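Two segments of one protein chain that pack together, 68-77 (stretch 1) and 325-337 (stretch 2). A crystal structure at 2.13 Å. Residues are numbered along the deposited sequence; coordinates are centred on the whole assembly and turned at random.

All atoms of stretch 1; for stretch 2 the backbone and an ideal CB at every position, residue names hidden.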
ATOM      1  N   ARG A  68     -19.144  -2.254  11.419  1.00 45.73           N
ATOM      2  CA  ARG A  68     -19.552  -0.934  11.896  1.00 46.66           C
ATOM      3  C   ARG A  68     -19.535   0.129  10.803  1.00 46.69           C
ATOM      4  O   ARG A  68     -19.837   1.291  11.104  1.00 43.88           O
ATOM      5  CB  ARG A  68     -18.660  -0.477  13.058  1.00 45.33           C
ATOM      6  CG  ARG A  68     -17.215  -0.950  12.986  1.00 50.38           C
ATOM      7  CD  ARG A  68     -16.212   0.126  13.383  1.00 50.17           C
ATOM      8  NE  ARG A  68     -16.238   0.487  14.798  1.00 51.98           N
ATOM      9  CZ  ARG A  68     -15.880  -0.320  15.792  1.00 51.79           C
ATOM     10  NH1 ARG A  68     -15.490  -1.566  15.550  1.00 54.18           N
ATOM     11  NH2 ARG A  68     -15.925   0.117  17.042  1.00 50.95           N
ATOM     12  N   GLY A  69     -19.191  -0.222   9.563  1.00 45.80           N
ATOM     13  CA  GLY A  69     -19.243   0.722   8.461  1.00 43.27           C
ATOM     14  C   GLY A  69     -17.895   1.302   8.085  1.00 39.80           C
ATOM     15  O   GLY A  69     -17.127   1.723   8.956  1.00 40.43           O
ATOM     16  N   VAL A  70     -17.599   1.334   6.787  1.00 41.56           N
ATOM     17  CA  VAL A  70     -16.360   1.907   6.280  1.00 36.82           C
ATOM     18  C   VAL A  70     -16.700   3.019   5.297  1.00 37.81           C
ATOM     19  O   VAL A  70     -17.805   3.090   4.753  1.00 35.99           O
ATOM     20  CB  VAL A  70     -15.451   0.855   5.613  1.00 34.82           C
ATOM     21  CG1 VAL A  70     -14.780   0.004   6.667  1.00 39.05           C
ATOM     22  CG2 VAL A  70     -16.241  -0.009   4.638  1.00 36.80           C
ATOM     23  N   TYR A  71     -15.721   3.892   5.071  1.00 35.33           N
ATOM     24  CA  TYR A  71     -15.920   5.097   4.279  1.00 34.58           C
ATOM     25  C   TYR A  71     -15.202   5.059   2.941  1.00 33.10           C
ATOM     26  O   TYR A  71     -15.250   6.045   2.198  1.00 32.84           O
ATOM     27  CB  TYR A  71     -15.480   6.317   5.090  1.00 35.19           C
ATOM     28  CG  TYR A  71     -16.349   6.512   6.307  1.00 39.40           C
ATOM     29  CD1 TYR A  71     -17.604   7.106   6.200  1.00 40.25           C
ATOM     30  CD2 TYR A  71     -15.936   6.070   7.556  1.00 38.71           C
ATOM     31  CE1 TYR A  71     -18.412   7.276   7.308  1.00 40.93           C
ATOM     32  CE2 TYR A  71     -16.737   6.236   8.672  1.00 40.10           C
ATOM     33  CZ  TYR A  71     -17.976   6.837   8.540  1.00 42.13           C
ATOM     34  OH  TYR A  71     -18.783   7.011   9.641  1.00 42.56           O
ATOM     35  N   CYS A  72     -14.535   3.955   2.621  1.00 35.74           N
ATOM     36  CA  CYS A  72     -14.075   3.668   1.274  1.00 34.39           C
ATOM     37  C   CYS A  72     -14.239   2.169   1.056  1.00 33.01           C
ATOM     38  O   CYS A  72     -14.514   1.417   1.995  1.00 31.99           O
ATOM     39  CB  CYS A  72     -12.622   4.123   1.059  1.00 31.30           C
ATOM     40  SG  CYS A  72     -11.387   3.236   2.036  1.00 30.44           S
ATOM     41  N   ASP A  73     -14.098   1.734  -0.193  1.00 30.48           N
ATOM     42  CA  ASP A  73     -14.102   0.307  -0.476  1.00 34.01           C
ATOM     43  C   ASP A  73     -12.742  -0.295  -0.133  1.00 35.25           C
ATOM     44  O   ASP A  73     -11.723   0.400  -0.073  1.00 33.67           O
ATOM     45  CB  ASP A  73     -14.448   0.046  -1.941  1.00 37.85           C
ATOM     46  CG  ASP A  73     -15.858   0.481  -2.292  1.00 39.21           C
ATOM     47  OD1 ASP A  73     -16.680   0.632  -1.363  1.00 36.92           O
ATOM     48  OD2 ASP A  73     -16.143   0.671  -3.493  1.00 39.65           O
ATOM     49  N   PHE A  74     -12.729  -1.604   0.104  1.00 36.89           N
ATOM     50  CA  PHE A  74     -11.497  -2.233   0.548  1.00 33.04           C
ATOM     51  C   PHE A  74     -11.507  -3.715   0.209  1.00 39.70           C
ATOM     52  O   PHE A  74     -12.555  -4.320  -0.031  1.00 41.41           O
ATOM     53  CB  PHE A  74     -11.277  -2.029   2.053  1.00 32.06           C
ATOM     54  CG  PHE A  74     -12.182  -2.853   2.921  1.00 40.00           C
ATOM     55  CD1 PHE A  74     -13.453  -2.406   3.248  1.00 37.44           C
ATOM     56  CD2 PHE A  74     -11.756  -4.073   3.423  1.00 39.35           C
ATOM     57  CE1 PHE A  74     -14.285  -3.163   4.050  1.00 41.67           C
ATOM     58  CE2 PHE A  74     -12.581  -4.831   4.225  1.00 41.35           C
ATOM     59  CZ  PHE A  74     -13.847  -4.378   4.540  1.00 42.13           C
ATOM     60  N   ASN A  75     -10.303  -4.276   0.171  1.00 36.40           N
ATOM     61  CA  ASN A  75     -10.068  -5.703   0.048  1.00 37.20           C
ATOM     62  C   ASN A  75      -9.235  -6.147   1.238  1.00 39.07           C
ATOM     63  O   ASN A  75      -8.332  -5.424   1.674  1.00 36.98           O
ATOM     64  CB  ASN A  75      -9.324  -6.034  -1.252  1.00 40.58           C
ATOM     65  CG  ASN A  75     -10.195  -6.744  -2.269  1.00 44.35           C
ATOM     66  OD1 ASN A  75     -10.963  -7.645  -1.929  1.00 46.42           O
ATOM     67  ND2 ASN A  75     -10.071  -6.342  -3.531  1.00 47.69           N
ATOM     68  N   LEU A  76      -9.547  -7.317   1.778  1.00 39.19           N
ATOM     69  CA  LEU A  76      -8.668  -7.930   2.757  1.00 39.00           C
ATOM     70  C   LEU A  76      -7.624  -8.783   2.044  1.00 32.15           C
ATOM     71  O   LEU A  76      -7.690  -9.025   0.836  1.00 34.10           O
ATOM     72  CB  LEU A  76      -9.459  -8.773   3.760  1.00 40.21           C
ATOM     73  CG  LEU A  76     -10.300  -8.009   4.787  1.00 42.84           C
ATOM     74  CD1 LEU A  76     -11.110  -8.976   5.638  1.00 40.66           C
ATOM     75  CD2 LEU A  76      -9.425  -7.136   5.677  1.00 40.23           C
ATOM     76  N   SER A  77      -6.638  -9.224   2.815  1.00 35.60           N
ATOM     77  CA  SER A  77      -5.579 -10.079   2.310  1.00 34.05           C
ATOM     78  C   SER A  77      -5.198 -11.028   3.434  1.00 35.72           C
ATOM     79  O   SER A  77      -5.651 -10.879   4.571  1.00 36.27           O
ATOM     80  CB  SER A  77      -4.382  -9.250   1.827  1.00 32.41           C
ATOM     81  OG  SER A  77      -3.397 -10.057   1.200  1.00 35.07           O
ATOM     82  N   UNK A 325     -11.040  17.872   4.295  1.00 34.74           N
ATOM     83  CA  UNK A 325     -11.803  17.701   5.527  1.00 33.59           C
ATOM     84  C   UNK A 325     -12.836  16.600   5.316  1.00 33.29           C
ATOM     85  O   UNK A 325     -13.787  16.762   4.542  1.00 34.15           O
ATOM     86  CB  UNK A 325     -12.476  19.009   5.946  1.00 33.59           C
ATOM     87  N   UNK A 326     -12.661  15.489   6.027  1.00 32.68           N
ATOM     88  CA  UNK A 326     -13.645  14.416   6.041  1.00 32.96           C
ATOM     89  C   UNK A 326     -15.045  14.970   6.277  1.00 35.82           C
ATOM     90  O   UNK A 326     -15.253  15.818   7.150  1.00 36.23           O
ATOM     91  CB  UNK A 326     -13.295  13.383   7.114  1.00 32.96           C
ATOM     92  N   UNK A 327     -16.006  14.497   5.478  1.00 32.62           N
ATOM     93  CA  UNK A 327     -17.399  14.892   5.629  1.00 34.39           C
ATOM     94  C   UNK A 327     -18.167  13.777   6.321  1.00 37.43           C
ATOM     95  O   UNK A 327     -18.255  12.670   5.768  1.00 37.74           O
ATOM     96  CB  UNK A 327     -18.026  15.222   4.273  1.00 34.39           C
ATOM     97  N   UNK A 328     -18.737  14.004   7.515  1.00 38.42           N
ATOM     98  CA  UNK A 328     -19.421  12.915   8.232  1.00 40.80           C
ATOM     99  C   UNK A 328     -20.689  12.406   7.559  1.00 41.33           C
ATOM    100  O   UNK A 328     -21.783  12.539   8.118  1.00 48.12           O
ATOM    101  CB  UNK A 328     -19.774  13.383   9.645  1.00 40.80           C
ATOM    102  N   UNK A 329     -20.562  11.800   6.383  1.00 42.29           N
ATOM    103  CA  UNK A 329     -21.708  11.224   5.681  1.00 41.27           C
ATOM    104  C   UNK A 329     -21.900   9.782   6.140  1.00 44.49           C
ATOM    105  O   UNK A 329     -21.046   9.244   6.860  1.00 45.82           O
ATOM    106  CB  UNK A 329     -21.515  11.290   4.165  1.00 41.27           C
ATOM    107  N   UNK A 330     -22.995   9.124   5.764  1.00 45.07           N
ATOM    108  CA  UNK A 330     -23.156   7.703   6.092  1.00 42.15           C
ATOM    109  C   UNK A 330     -22.091   6.859   5.425  1.00 43.29           C
ATOM    110  O   UNK A 330     -21.755   7.080   4.249  1.00 43.18           O
ATOM    111  CB  UNK A 330     -24.543   7.209   5.676  1.00 42.15           C
ATOM    112  N   UNK A 331     -21.530   5.869   6.123  1.00 41.94           N
ATOM    113  CA  UNK A 331     -20.545   4.979   5.490  1.00 40.07           C
ATOM    114  C   UNK A 331     -21.200   4.092   4.439  1.00 40.59           C
ATOM    115  O   UNK A 331     -22.127   3.339   4.738  1.00 41.82           O
ATOM    116  CB  UNK A 331     -19.852   4.112   6.543  1.00 40.07           C
ATOM    117  N   UNK A 332     -20.708   4.188   3.202  1.00 40.66           N
ATOM    118  CA  UNK A 332     -21.220   3.385   2.098  1.00 38.98           C
ATOM    119  C   UNK A 332     -20.147   2.498   1.472  1.00 37.91           C
ATOM    120  O   UNK A 332     -20.371   1.944   0.390  1.00 36.98           O
ATOM    121  CB  UNK A 332     -21.822   4.298   1.028  1.00 38.98           C
ATOM    122  N   UNK A 333     -18.993   2.336   2.122  1.00 38.00           N
ATOM    123  CA  UNK A 333     -17.960   1.475   1.587  1.00 38.86           C
ATOM    124  C   UNK A 333     -18.275   0.003   1.785  1.00 39.61           C
ATOM    125  O   UNK A 333     -19.058  -0.380   2.655  1.00 37.27           O
ATOM    126  CB  UNK A 333     -16.615   1.810   2.235  1.00 38.86           C
ATOM    127  N   UNK A 334     -17.647  -0.839   0.960  1.00 39.88           N
ATOM    128  CA  UNK A 334     -17.921  -2.270   0.984  1.00 42.53           C
ATOM    129  C   UNK A 334     -16.638  -3.076   0.818  1.00 42.37           C
ATOM    130  O   UNK A 334     -15.666  -2.620   0.207  1.00 38.32           O
ATOM    131  CB  UNK A 334     -18.922  -2.639  -0.113  1.00 42.53           C
ATOM    132  N   UNK A 335     -16.654  -4.285   1.381  1.00 39.44           N
ATOM    133  CA  UNK A 335     -15.644  -5.294   1.088  1.00 42.62           C
ATOM    134  C   UNK A 335     -15.849  -5.802  -0.335  1.00 43.73           C
ATOM    135  O   UNK A 335     -16.924  -6.315  -0.663  1.00 43.76           O
ATOM    136  CB  UNK A 335     -15.708  -6.445   2.093  1.00 42.62           C
ATOM    137  N   UNK A 336     -14.832  -5.663  -1.181  1.00 41.91           N
ATOM    138  CA  UNK A 336     -14.953  -6.026  -2.588  1.00 44.46           C
ATOM    139  C   UNK A 336     -14.664  -7.501  -2.852  1.00 46.10           C
ATOM    140  O   UNK A 336     -14.611  -7.909  -4.018  1.00 48.96           O
ATOM    141  CB  UNK A 336     -14.007  -5.163  -3.425  1.00 44.46           C
ATOM    142  N   UNK A 337     -14.487  -8.308  -1.811  1.00 45.83           N
ATOM    143  CA  UNK A 337     -14.308  -9.748  -1.985  1.00 49.27           C
ATOM    144  C   UNK A 337     -15.651 -10.473  -1.937  1.00 51.36           C
ATOM    145  O   UNK A 337     -16.027 -11.046  -0.914  1.00 54.10           O
ATOM    146  CB  UNK A 337     -13.370 -10.303  -0.911  1.00 49.27           C
TER

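Position 325 lies out of reach of stretch 1, which sets no demand there. It is Val325, in a short strand.

At position 326 CA-to-CB points toward stretch 1, but nothing lies within 5.5 Å of the ideal CB. The gap leads to the Tyr71 ring, so a long apolar or aromatic side chain would suit. It is Phe326, chi1 t. Its edge meets a face of Tyr71, with planes at 85° and centroids 5.0 Å apart. Phe326 CZ is 3.7 Å from Tyr71 CD1.

Position 327 is also out of reach, and many residues would fit. Gln327 bonds back to its own stretch, NE2 to Val325 O at 3.2 Å. The CB of position 328 points away, and phi of -67° permits proline among others. It is Pro328.

At position 329 CB points sideways with space around it, so the choice is wide. The backbone makes the contact: O of 329 sits at the edge of the Tyr71 ring, 3.3 Å from Tyr71 CE1. The residue is Ile329, whose side chain comes no closer than 5.0 Å, from CG1 to Tyr71 CD1. Position 330 points away, with phi of -63°. Again proline is possible but not required, and it is Pro330.

Position 331 points toward stretch 1. Its ideal CB is 2.9 Å from Val70 O and 3.6 Å from Tyr71 CE1, so there is little room straight ahead. A compact apolar side chain would suit, and phi of -69° allows proline. It is Pro331. Its modelled CB lies 3.1 Å from Val70 O and packs over the face of Tyr71 opposite Phe326, 3.9 Å from the ring centroid.

Position 332 points away into space free of stretch 1. Stretch 1 sets no demand, and many side chains, long polar ones among them, would fit. It is Lys332.

At position 333 an ideal CB would be 2.2 Å from Cys72 O, a clash, and 3.0 Å from Val70 CG2. Only glycine fits this backbone as it stands. Gly333 N donates to Val70 O at 3.0 Å, and Gly333 CA makes a CA-H...O contact with Cys72 O at 3.5 Å.

Position 334 points away overall, with its CB 4.2 Å from Asp73 OD1. Small or polar residues would serve. It is Ala334. The backbone does the bonding: Ala334 N donates to Asp73 OD1 at 2.9 Å, and Ala334 O accepts from Phe74 N at 3.1 Å.

Position 335 forms the single beta bridge, with Phe74. Its CB points sideways, 3.7 Å from Phe74 CZ, so apolar or polar chains could fit. It is Asp335. CA lies over the Phe74 ring, and Asp335 OD2 accepts from the backbone N of position 337 at 2.8 Å and from a water held by Leu76 N.

Position 336 points toward Phe74 O and Asn75 ND2. A medium or long flexible chain suits. It is Met336, with SD 3.8 Å from Asp73 CG. Met336 N donates to Phe74 O at 2.9 Å.

Position 337 has its CB 3.7 Å from Asn75 OD1, an acceptor. A short donor suits. Ser337 OG donates to Asn75 OD1 at 2.5 Å.

Stretch 2 (325-337) VFQPIPPKGADMS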
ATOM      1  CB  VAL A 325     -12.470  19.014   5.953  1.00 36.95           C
ATOM      2  CG1 VAL A 325     -13.307  18.802   7.200  1.00 37.60           C
ATOM      3  CG2 VAL A 325     -11.411  20.092   6.185  1.00 32.53           C
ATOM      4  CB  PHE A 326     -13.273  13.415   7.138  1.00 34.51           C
ATOM      5  CG  PHE A 326     -14.221  12.263   7.264  1.00 34.50           C
ATOM      6  CD1 PHE A 326     -14.294  11.297   6.280  1.00 34.75           C
ATOM      7  CD2 PHE A 326     -15.020  12.132   8.386  1.00 35.53           C
ATOM      8  CE1 PHE A 326     -15.159  10.231   6.401  1.00 38.57           C
ATOM      9  CE2 PHE A 326     -15.885  11.070   8.515  1.00 37.24           C
ATOM     10  CZ  PHE A 326     -15.957  10.115   7.523  1.00 39.70           C
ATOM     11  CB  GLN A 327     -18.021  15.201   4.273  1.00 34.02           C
ATOM     12  CG  GLN A 327     -17.410  16.405   3.567  1.00 35.47           C
ATOM     13  CD  GLN A 327     -17.620  17.699   4.329  1.00 33.84           C
ATOM     14  OE1 GLN A 327     -18.720  18.248   4.353  1.00 31.06           O
ATOM     15  NE2 GLN A 327     -16.563  18.192   4.959  1.00 33.92           N
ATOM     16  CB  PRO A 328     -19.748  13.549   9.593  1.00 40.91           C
ATOM     17  CG  PRO A 328     -18.801  14.660   9.741  1.00 42.09           C
ATOM     18  CD  PRO A 328     -18.575  15.195   8.366  1.00 39.02           C
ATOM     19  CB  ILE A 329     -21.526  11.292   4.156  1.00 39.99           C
ATOM     20  CG1 ILE A 329     -20.240  10.573   3.728  1.00 41.22           C
ATOM     21  CG2 ILE A 329     -21.508  12.738   3.697  1.00 41.18           C
ATOM     22  CD1 ILE A 329     -20.148  10.311   2.234  1.00 38.24           C
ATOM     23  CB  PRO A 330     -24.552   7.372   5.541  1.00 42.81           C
ATOM     24  CG  PRO A 330     -25.265   8.657   5.505  1.00 43.09           C
ATOM     25  CD  PRO A 330     -24.233   9.703   5.212  1.00 42.30           C
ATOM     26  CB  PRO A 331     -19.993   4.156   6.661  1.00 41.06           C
ATOM     27  CG  PRO A 331     -20.998   4.297   7.751  1.00 42.29           C
ATOM     28  CD  PRO A 331     -21.623   5.636   7.577  1.00 44.21           C
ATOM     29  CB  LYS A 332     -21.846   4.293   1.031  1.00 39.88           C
ATOM     30  CG  LYS A 332     -22.975   5.177   1.560  1.00 41.45           C
ATOM     31  CD  LYS A 332     -24.295   4.948   0.826  1.00 49.37           C
ATOM     32  CE  LYS A 332     -24.278   5.522  -0.585  1.00 47.35           C
ATOM     33  NZ  LYS A 332     -25.647   5.729  -1.139  1.00 52.09           N
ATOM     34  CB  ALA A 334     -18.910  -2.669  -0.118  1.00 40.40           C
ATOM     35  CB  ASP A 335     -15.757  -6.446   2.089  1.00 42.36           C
ATOM     36  CG  ASP A 335     -14.589  -7.422   2.011  1.00 45.06           C
ATOM     37  OD1 ASP A 335     -14.070  -7.803   3.083  1.00 43.34           O
ATOM     38  OD2 ASP A 335     -14.187  -7.801   0.888  1.00 42.19           O
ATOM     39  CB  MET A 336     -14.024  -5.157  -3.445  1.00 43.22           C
ATOM     40  CG  MET A 336     -14.318  -3.654  -3.409  1.00 42.24           C
ATOM     41  SD  MET A 336     -16.073  -3.216  -3.323  1.00 52.70           S
ATOM     42  CE  MET A 336     -16.639  -3.704  -4.950  1.00 50.14           C
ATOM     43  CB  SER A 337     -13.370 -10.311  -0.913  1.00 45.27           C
ATOM     44  OG  SER A 337     -12.067  -9.758  -1.035  1.00 46.99           O
TER
HETATM   45  O   HOH W   1     -11.555  -9.027   1.310  1.00 41.57           O
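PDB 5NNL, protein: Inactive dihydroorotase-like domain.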